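Local structure of cellulase CEL9M (Clostridium cellulolyticum, 1IA6) at residues F16-K21 and E28-D33; T292-G297 and Q395-L400. The protein probably hydrolyses internal beta-1,4-glucosidic linkages in cellulose, lichenin and cereal beta-D-glucans, as a family 9 glycoside hydrolase catalytic module that binds calcium and zinc. All blocks are in the same frame, centred on the assembly; numbering follows the deposited sequence. Where two conformers were deposited one is given.

Contact 1 of 2, residues F16-K21 and E28-D33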
ATOM      1  N   PHE A  16     -10.408  -6.919   1.256  1.00  7.88           N
ATOM      2  CA  PHE A  16      -9.217  -7.638   1.704  1.00  8.43           C
ATOM      3  C   PHE A  16      -8.628  -7.093   3.004  1.00  8.24           C
ATOM      4  O   PHE A  16      -8.259  -7.855   3.892  1.00  9.00           O
ATOM      5  CB  PHE A  16      -8.128  -7.582   0.628  1.00  9.22           C
ATOM      6  CG  PHE A  16      -6.761  -7.937   1.139  1.00 10.24           C
ATOM      7  CD1 PHE A  16      -6.445  -9.250   1.465  1.00 11.94           C
ATOM      8  CD2 PHE A  16      -5.801  -6.947   1.339  1.00 11.37           C
ATOM      9  CE1 PHE A  16      -5.195  -9.575   1.983  1.00 13.80           C
ATOM     10  CE2 PHE A  16      -4.550  -7.261   1.857  1.00 12.64           C
ATOM     11  CZ  PHE A  16      -4.245  -8.577   2.179  1.00 13.77           C
ATOM     12  N   PHE A  17      -8.533  -5.772   3.109  1.00  7.89           N
ATOM     13  CA  PHE A  17      -7.941  -5.158   4.290  1.00  8.81           C
ATOM     14  C   PHE A  17      -8.569  -5.568   5.616  1.00  8.59           C
ATOM     15  O   PHE A  17      -7.899  -5.548   6.648  1.00  8.28           O
ATOM     16  CB  PHE A  17      -7.926  -3.640   4.112  1.00  8.77           C
ATOM     17  CG  PHE A  17      -6.981  -3.188   3.035  1.00  8.90           C
ATOM     18  CD1 PHE A  17      -5.616  -3.084   3.290  1.00  9.38           C
ATOM     19  CD2 PHE A  17      -7.439  -2.948   1.745  1.00  8.06           C
ATOM     20  CE1 PHE A  17      -4.720  -2.752   2.276  1.00  8.55           C
ATOM     21  CE2 PHE A  17      -6.552  -2.615   0.723  1.00  8.67           C
ATOM     22  CZ  PHE A  17      -5.190  -2.518   0.988  1.00  8.77           C
ATOM     23  N   ASP A  18      -9.842  -5.959   5.586  1.00  8.99           N
ATOM     24  CA  ASP A  18     -10.531  -6.409   6.792  1.00  9.29           C
ATOM     25  C   ASP A  18      -9.821  -7.628   7.392  1.00  9.39           C
ATOM     26  O   ASP A  18      -9.842  -7.833   8.607  1.00  9.90           O
ATOM     27  CB  ASP A  18     -11.988  -6.796   6.472  1.00  8.36           C
ATOM     28  CG  ASP A  18     -12.952  -5.624   6.583  1.00 12.14           C
ATOM     29  OD1 ASP A  18     -12.491  -4.475   6.730  1.00 10.36           O
ATOM     30  OD2 ASP A  18     -14.183  -5.860   6.516  1.00 10.17           O
ATOM     31  N   ALA A  19      -9.191  -8.436   6.546  1.00  9.24           N
ATOM     32  CA  ALA A  19      -8.511  -9.640   7.028  1.00  7.92           C
ATOM     33  C   ALA A  19      -7.264  -9.353   7.850  1.00  8.40           C
ATOM     34  O   ALA A  19      -6.808 -10.207   8.611  1.00  8.89           O
ATOM     35  CB  ALA A  19      -8.148 -10.548   5.852  1.00  8.34           C
ATOM     36  N   ASN A  20      -6.708  -8.157   7.700  1.00  7.47           N
ATOM     37  CA  ASN A  20      -5.491  -7.806   8.424  1.00  9.06           C
ATOM     38  C   ASN A  20      -5.660  -6.799   9.555  1.00  8.61           C
ATOM     39  O   ASN A  20      -4.674  -6.399  10.180  1.00  8.73           O
ATOM     40  CB  ASN A  20      -4.432  -7.311   7.434  1.00  7.35           C
ATOM     41  CG  ASN A  20      -3.729  -8.458   6.718  1.00 10.88           C
ATOM     42  OD1 ASN A  20      -4.332  -9.501   6.463  1.00 10.97           O
ATOM     43  ND2 ASN A  20      -2.453  -8.266   6.385  1.00  9.61           N
ATOM     44  N   LYS A  21      -6.895  -6.401   9.833  1.00  8.24           N
ATOM     45  CA  LYS A  21      -7.131  -5.445  10.909  1.00  9.36           C
ATOM     46  C   LYS A  21      -6.635  -6.006  12.232  1.00  9.18           C
ATOM     47  O   LYS A  21      -6.812  -7.187  12.531  1.00 10.09           O
ATOM     48  CB  LYS A  21      -8.615  -5.070  10.989  1.00  9.32           C
ATOM     49  CG  LYS A  21      -9.016  -4.109   9.878  1.00  8.86           C
ATOM     50  CD  LYS A  21     -10.473  -3.705   9.931  1.00 11.68           C
ATOM     51  CE  LYS A  21     -10.778  -2.712   8.812  1.00 10.11           C
ATOM     52  NZ  LYS A  21     -12.220  -2.379   8.717  1.00 12.72           N
ATOM     53  N   GLU A  28     -15.000  -5.312  14.465  1.00 22.54           N
ATOM     54  CA  GLU A  28     -16.124  -4.399  14.299  1.00 24.91           C
ATOM     55  C   GLU A  28     -16.326  -4.029  12.830  1.00 24.56           C
ATOM     56  O   GLU A  28     -15.417  -3.525  12.177  1.00 25.35           O
ATOM     57  CB  GLU A  28     -15.891  -3.142  15.142  1.00 27.44           C
ATOM     58  CG  GLU A  28     -17.098  -2.234  15.263  1.00 32.81           C
ATOM     59  CD  GLU A  28     -16.914  -1.180  16.339  1.00 36.23           C
ATOM     60  OE1 GLU A  28     -16.701  -1.563  17.511  1.00 37.57           O
ATOM     61  OE2 GLU A  28     -16.980   0.025  16.014  1.00 38.63           O
ATOM     62  N   ASN A  29     -17.525  -4.296  12.319  0.50 25.07           N
ATOM     63  CA  ASN A  29     -17.860  -3.997  10.932  0.50 25.40           C
ATOM     64  C   ASN A  29     -16.875  -4.692   9.987  0.50 24.28           C
ATOM     65  O   ASN A  29     -16.492  -4.147   8.951  0.50 24.67           O
ATOM     66  CB  ASN A  29     -17.843  -2.479  10.712  0.50 28.10           C
ATOM     67  CG  ASN A  29     -18.614  -2.053   9.475  0.50 30.67           C
ATOM     68  OD1 ASN A  29     -19.167  -0.953   9.428  0.50 32.90           O
ATOM     69  ND2 ASN A  29     -18.647  -2.913   8.465  0.50 32.37           N
ATOM     70  N   ASN A  30     -16.472  -5.903  10.361  1.00 21.09           N
ATOM     71  CA  ASN A  30     -15.540  -6.696   9.566  1.00 18.49           C
ATOM     72  C   ASN A  30     -16.358  -7.704   8.757  1.00 17.40           C
ATOM     73  O   ASN A  30     -17.219  -8.385   9.310  1.00 16.79           O
ATOM     74  CB  ASN A  30     -14.577  -7.430  10.503  1.00 16.97           C
ATOM     75  CG  ASN A  30     -13.366  -7.986   9.785  1.00 15.26           C
ATOM     76  OD1 ASN A  30     -13.491  -8.761   8.841  1.00 14.70           O
ATOM     77  ND2 ASN A  30     -12.181  -7.594  10.240  1.00 13.21           N
ATOM     78  N   VAL A  31     -16.097  -7.799   7.454  1.00 16.22           N
ATOM     79  CA  VAL A  31     -16.846  -8.723   6.603  1.00 16.79           C
ATOM     80  C   VAL A  31     -16.523 -10.187   6.863  1.00 17.37           C
ATOM     81  O   VAL A  31     -17.311 -11.066   6.525  1.00 17.66           O
ATOM     82  CB  VAL A  31     -16.599  -8.449   5.104  1.00 17.50           C
ATOM     83  CG1 VAL A  31     -16.993  -7.023   4.765  1.00 17.42           C
ATOM     84  CG2 VAL A  31     -15.143  -8.708   4.760  1.00 19.73           C
ATOM     85  N   PHE A  32     -15.363 -10.450   7.458  1.00 16.06           N
ATOM     86  CA  PHE A  32     -14.958 -11.820   7.741  1.00 15.72           C
ATOM     87  C   PHE A  32     -15.356 -12.222   9.156  1.00 17.16           C
ATOM     88  O   PHE A  32     -14.871 -11.650  10.133  1.00 14.67           O
ATOM     89  CB  PHE A  32     -13.446 -11.965   7.562  1.00 16.14           C
ATOM     90  CG  PHE A  32     -12.963 -11.599   6.187  1.00 16.32           C
ATOM     91  CD1 PHE A  32     -13.385 -12.319   5.072  1.00 15.90           C
ATOM     92  CD2 PHE A  32     -12.085 -10.534   6.004  1.00 15.35           C
ATOM     93  CE1 PHE A  32     -12.938 -11.985   3.793  1.00 17.49           C
ATOM     94  CE2 PHE A  32     -11.631 -10.191   4.731  1.00 14.54           C
ATOM     95  CZ  PHE A  32     -12.058 -10.917   3.622  1.00 17.63           C
ATOM     96  N   ASP A  33     -16.236 -13.210   9.267  1.00 16.20           N
ATOM     97  CA  ASP A  33     -16.677 -13.655  10.581  1.00 19.47           C
ATOM     98  C   ASP A  33     -15.576 -14.396  11.336  1.00 18.35           C
ATOM     99  O   ASP A  33     -15.696 -14.628  12.537  1.00 18.73           O
ATOM    100  CB  ASP A  33     -17.928 -14.541  10.463  1.00 23.70           C
ATOM    101  CG  ASP A  33     -17.726 -15.720   9.536  1.00 29.02           C
ATOM    102  OD1 ASP A  33     -16.704 -16.425   9.675  1.00 32.24           O
ATOM    103  OD2 ASP A  33     -18.599 -15.953   8.672  1.00 34.45           O
TER

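Contact 2 of 2, residues T292-G297 and Q395-L400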
ATOM      1  N   THR A 292      10.963  -6.744 -19.029  1.00 14.87           N
ATOM      2  CA  THR A 292      10.639  -8.068 -19.540  1.00 16.50           C
ATOM      3  C   THR A 292       9.138  -8.293 -19.636  1.00 15.60           C
ATOM      4  O   THR A 292       8.385  -7.924 -18.737  1.00 13.79           O
ATOM      5  CB  THR A 292      11.225  -9.170 -18.634  1.00 18.69           C
ATOM      6  OG1 THR A 292      12.644  -9.015 -18.544  1.00 21.45           O
ATOM      7  CG2 THR A 292      10.905 -10.553 -19.197  1.00 21.84           C
ATOM      8  N   THR A 293       8.715  -8.897 -20.739  1.00 14.98           N
ATOM      9  CA  THR A 293       7.311  -9.210 -20.955  1.00 16.20           C
ATOM     10  C   THR A 293       7.198 -10.724 -21.114  1.00 15.94           C
ATOM     11  O   THR A 293       7.892 -11.318 -21.935  1.00 16.72           O
ATOM     12  CB  THR A 293       6.770  -8.541 -22.232  1.00 18.52           C
ATOM     13  OG1 THR A 293       7.000  -7.126 -22.162  1.00 19.06           O
ATOM     14  CG2 THR A 293       5.269  -8.806 -22.373  1.00 16.96           C
ATOM     15  N   THR A 294       6.338 -11.348 -20.321  1.00 15.15           N
ATOM     16  CA  THR A 294       6.158 -12.792 -20.407  1.00 14.21           C
ATOM     17  C   THR A 294       5.390 -13.114 -21.686  1.00 15.05           C
ATOM     18  O   THR A 294       4.775 -12.232 -22.288  1.00 13.64           O
ATOM     19  CB  THR A 294       5.342 -13.322 -19.220  1.00 13.72           C
ATOM     20  OG1 THR A 294       3.992 -12.860 -19.337  1.00 12.25           O
ATOM     21  CG2 THR A 294       5.929 -12.826 -17.901  1.00 13.26           C
ATOM     22  N   PRO A 295       5.422 -14.383 -22.126  1.00 15.57           N
ATOM     23  CA  PRO A 295       4.694 -14.747 -23.344  1.00 16.77           C
ATOM     24  C   PRO A 295       3.224 -14.370 -23.186  1.00 16.85           C
ATOM     25  O   PRO A 295       2.555 -14.005 -24.151  1.00 18.09           O
ATOM     26  CB  PRO A 295       4.896 -16.257 -23.420  1.00 16.71           C
ATOM     27  CG  PRO A 295       6.261 -16.430 -22.841  1.00 17.75           C
ATOM     28  CD  PRO A 295       6.211 -15.523 -21.627  1.00 17.58           C
ATOM     29  N   GLY A 296       2.738 -14.446 -21.949  1.00 17.36           N
ATOM     30  CA  GLY A 296       1.351 -14.119 -21.661  1.00 16.35           C
ATOM     31  C   GLY A 296       1.014 -12.636 -21.662  1.00 16.69           C
ATOM     32  O   GLY A 296      -0.154 -12.271 -21.558  1.00 17.52           O
ATOM     33  N   GLY A 297       2.026 -11.777 -21.761  1.00 15.87           N
ATOM     34  CA  GLY A 297       1.770 -10.346 -21.796  1.00 14.68           C
ATOM     35  C   GLY A 297       1.999  -9.573 -20.508  1.00 13.68           C
ATOM     36  O   GLY A 297       1.788  -8.359 -20.462  1.00 14.91           O
ATOM     37  N   GLN A 395       8.356 -15.910 -14.851  1.00 18.19           N
ATOM     38  CA  GLN A 395       8.428 -15.266 -16.153  1.00 20.29           C
ATOM     39  C   GLN A 395       7.934 -16.133 -17.307  1.00 20.07           C
ATOM     40  O   GLN A 395       7.948 -15.709 -18.461  1.00 20.18           O
ATOM     41  CB  GLN A 395       9.854 -14.762 -16.418  1.00 22.72           C
ATOM     42  CG  GLN A 395      10.937 -15.817 -16.435  1.00 26.54           C
ATOM     43  CD  GLN A 395      12.322 -15.194 -16.520  1.00 28.82           C
ATOM     44  OE1 GLN A 395      12.907 -14.802 -15.507  1.00 30.61           O
ATOM     45  NE2 GLN A 395      12.842 -15.078 -17.734  1.00 29.78           N
ATOM     46  N   ASN A 396       7.474 -17.338 -16.979  1.00 19.23           N
ATOM     47  CA  ASN A 396       6.946 -18.268 -17.972  1.00 19.49           C
ATOM     48  C   ASN A 396       5.428 -18.371 -17.801  1.00 17.14           C
ATOM     49  O   ASN A 396       4.784 -19.242 -18.385  1.00 15.56           O
ATOM     50  CB  ASN A 396       7.583 -19.649 -17.784  1.00 22.86           C
ATOM     51  CG  ASN A 396       9.088 -19.631 -17.990  1.00 26.31           C
ATOM     52  OD1 ASN A 396       9.819 -20.414 -17.379  1.00 29.05           O
ATOM     53  ND2 ASN A 396       9.558 -18.747 -18.860  1.00 28.98           N
ATOM     54  N   ASP A 397       4.871 -17.477 -16.987  1.00 14.87           N
ATOM     55  CA  ASP A 397       3.432 -17.432 -16.718  1.00 13.93           C
ATOM     56  C   ASP A 397       2.930 -18.618 -15.901  1.00 14.00           C
ATOM     57  O   ASP A 397       1.720 -18.835 -15.795  1.00 14.84           O
ATOM     58  CB  ASP A 397       2.644 -17.363 -18.027  1.00 14.14           C
ATOM     59  CG  ASP A 397       2.904 -16.089 -18.794  1.00 15.38           C
ATOM     60  OD1 ASP A 397       2.584 -15.003 -18.267  1.00 13.68           O
ATOM     61  OD2 ASP A 397       3.430 -16.174 -19.923  1.00 13.97           O
ATOM     62  N   LYS A 398       3.853 -19.376 -15.319  1.00 13.48           N
ATOM     63  CA  LYS A 398       3.479 -20.537 -14.522  1.00 15.60           C
ATOM     64  C   LYS A 398       3.225 -20.153 -13.067  1.00 15.07           C
ATOM     65  O   LYS A 398       3.909 -19.293 -12.511  1.00 14.91           O
ATOM     66  CB  LYS A 398       4.579 -21.604 -14.587  1.00 17.92           C
ATOM     67  CG  LYS A 398       4.985 -21.997 -16.000  1.00 23.13           C
ATOM     68  CD  LYS A 398       3.812 -22.568 -16.784  1.00 27.66           C
ATOM     69  CE  LYS A 398       4.212 -22.919 -18.210  1.00 28.64           C
ATOM     70  NZ  LYS A 398       3.059 -23.463 -18.988  1.00 31.12           N
ATOM     71  N   PHE A 399       2.235 -20.798 -12.460  1.00 14.66           N
ATOM     72  CA  PHE A 399       1.891 -20.538 -11.070  1.00 16.77           C
ATOM     73  C   PHE A 399       1.899 -21.841 -10.276  1.00 17.78           C
ATOM     74  O   PHE A 399       1.318 -22.838 -10.703  1.00 18.55           O
ATOM     75  CB  PHE A 399       0.503 -19.901 -10.968  1.00 14.04           C
ATOM     76  CG  PHE A 399       0.153 -19.444  -9.579  1.00 14.99           C
ATOM     77  CD1 PHE A 399       0.714 -18.288  -9.054  1.00 15.54           C
ATOM     78  CD2 PHE A 399      -0.714 -20.187  -8.786  1.00 16.90           C
ATOM     79  CE1 PHE A 399       0.417 -17.875  -7.755  1.00 14.85           C
ATOM     80  CE2 PHE A 399      -1.017 -19.782  -7.486  1.00 16.32           C
ATOM     81  CZ  PHE A 399      -0.448 -18.624  -6.974  1.00 15.32           C
ATOM     82  N   LEU A 400       2.561 -21.828  -9.125  1.00 18.64           N
ATOM     83  CA  LEU A 400       2.629 -23.007  -8.270  1.00 20.74           C
ATOM     84  C   LEU A 400       1.788 -22.753  -7.025  1.00 21.16           C
ATOM     85  O   LEU A 400       2.224 -22.075  -6.094  1.00 20.64           O
ATOM     86  CB  LEU A 400       4.081 -23.294  -7.878  1.00 22.21           C
ATOM     87  CG  LEU A 400       5.044 -23.553  -9.045  1.00 25.33           C
ATOM     88  CD1 LEU A 400       6.458 -23.760  -8.513  1.00 25.54           C
ATOM     89  CD2 LEU A 400       4.582 -24.772  -9.835  1.00 25.60           C
TER

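Contact 1 of 2, residues F16-K21 and E28-D33
An Asx turn at Asn30 meets Asp18 in the long loop between helix 6-15 and strand 62-63, the loop that also supplies the zinc ligands Cys22, Cys38, His39 and His55. Asn30 OD1 defines the turn by accepting from Phe32 N at 2.9 Å, in the carbonyl plane and on a lone pair. The same amide reaches across the contact: with CG anti to the backbone N (chi1 -165°), Asn30 ND2 lies 2.9 Å from Asp18 O, a hydrogen bond in which the donor sits above the carbonyl plane. ND2 also bonds Ala26 O.

The Asp18 side chain runs antiparallel to that of Asn30. Its OD2 takes the nearly straight bond from Val31 N (2.9 Å, N-H...O 168°) on the anti side and pairs with Lys93 of helix 91-107. Its OD1 takes a salt bridge from Lys21 NZ, which comes from above the carboxylate plane, and a hydrogen bond from Gln97 NE2; Gln97 OE1 in turn bonds Lys21 NZ. Two cations beside one carboxylate would favour its ionised form.

Next to the polar pair, the Phe32 ring carries Val31 CG2 over its centre on one face and turns an edge to Ala19 N, 3.5 Å from Phe32 CE2; the same CE2 touches Ala19 CB at 3.7 Å.

Contact 2 of 2, residues T292-G297 and Q395-L400
A carboxylate clasping a beta turn joins two loops in this contact, the one between helices 274-289 and 306-323 and the one between helices 365-368 and 406-409. Thr294 to Gly297 form a type I turn, closed by the backbone bond from Gly297 N to Thr294 O, and Asp397 brings its side chain against the turn's first three residues.

Each carboxylate oxygen receives one bond from the turn. Thr294 OG1 donates to Asp397 OD1 at 2.8 Å, and Gly296 N donates to Asp397 OD2, also at 2.8 Å. Both donors arrive on the syn side, somewhat out of the carboxylate plane, and the Gly296 bond is bent, with an N-H...O angle of 137°. In the turn, Thr294 OG1 lies between its backbone N and carbonyl carbon (chi1 69°); besides donating to Asp397 it accepts from Leu298 N, and the two bonds together fix the hydroxyl's rotation.

Pro295 has no N-H to give, and its ring instead lies against the acid, with CD 3.3 Å from Asp397 OD2. Thr294 CG2 is directed to the preceding part of the other loop, where it approaches Gln395 O at 3.6 Å; Pro295 CD meets that same carbonyl oxygen.

The buried carboxylate is thus shared among several donors: Tyr339 OH, from helix 327-341, makes a further hydrogen bond to Asp397 OD1. Gln336 of that helix bonds Gly297 O, so helix 327-341 is tied to both loops, while Pro345, in the loop just after it, touches Asp397.

How the contacts relate
Both contacts lie within the single family 9 catalytic module and follow one another along the chain, contact 1 closing before contact 2 opens. Their centres are 32 Å apart and their nearest atoms about 14 Å, so neither touches the other. Contact 1 is local, with six residues between its segments, and sits near the zinc site against helices 6-15, 91-107 and 413-429. Contact 2 bridges 97 intervening residues, farther from the chain centre, beside helix 327-341. The arrangement puts an aspartate-centred loop junction in each of two separate regions of this largely helical module, one within a single connection and one between two connections.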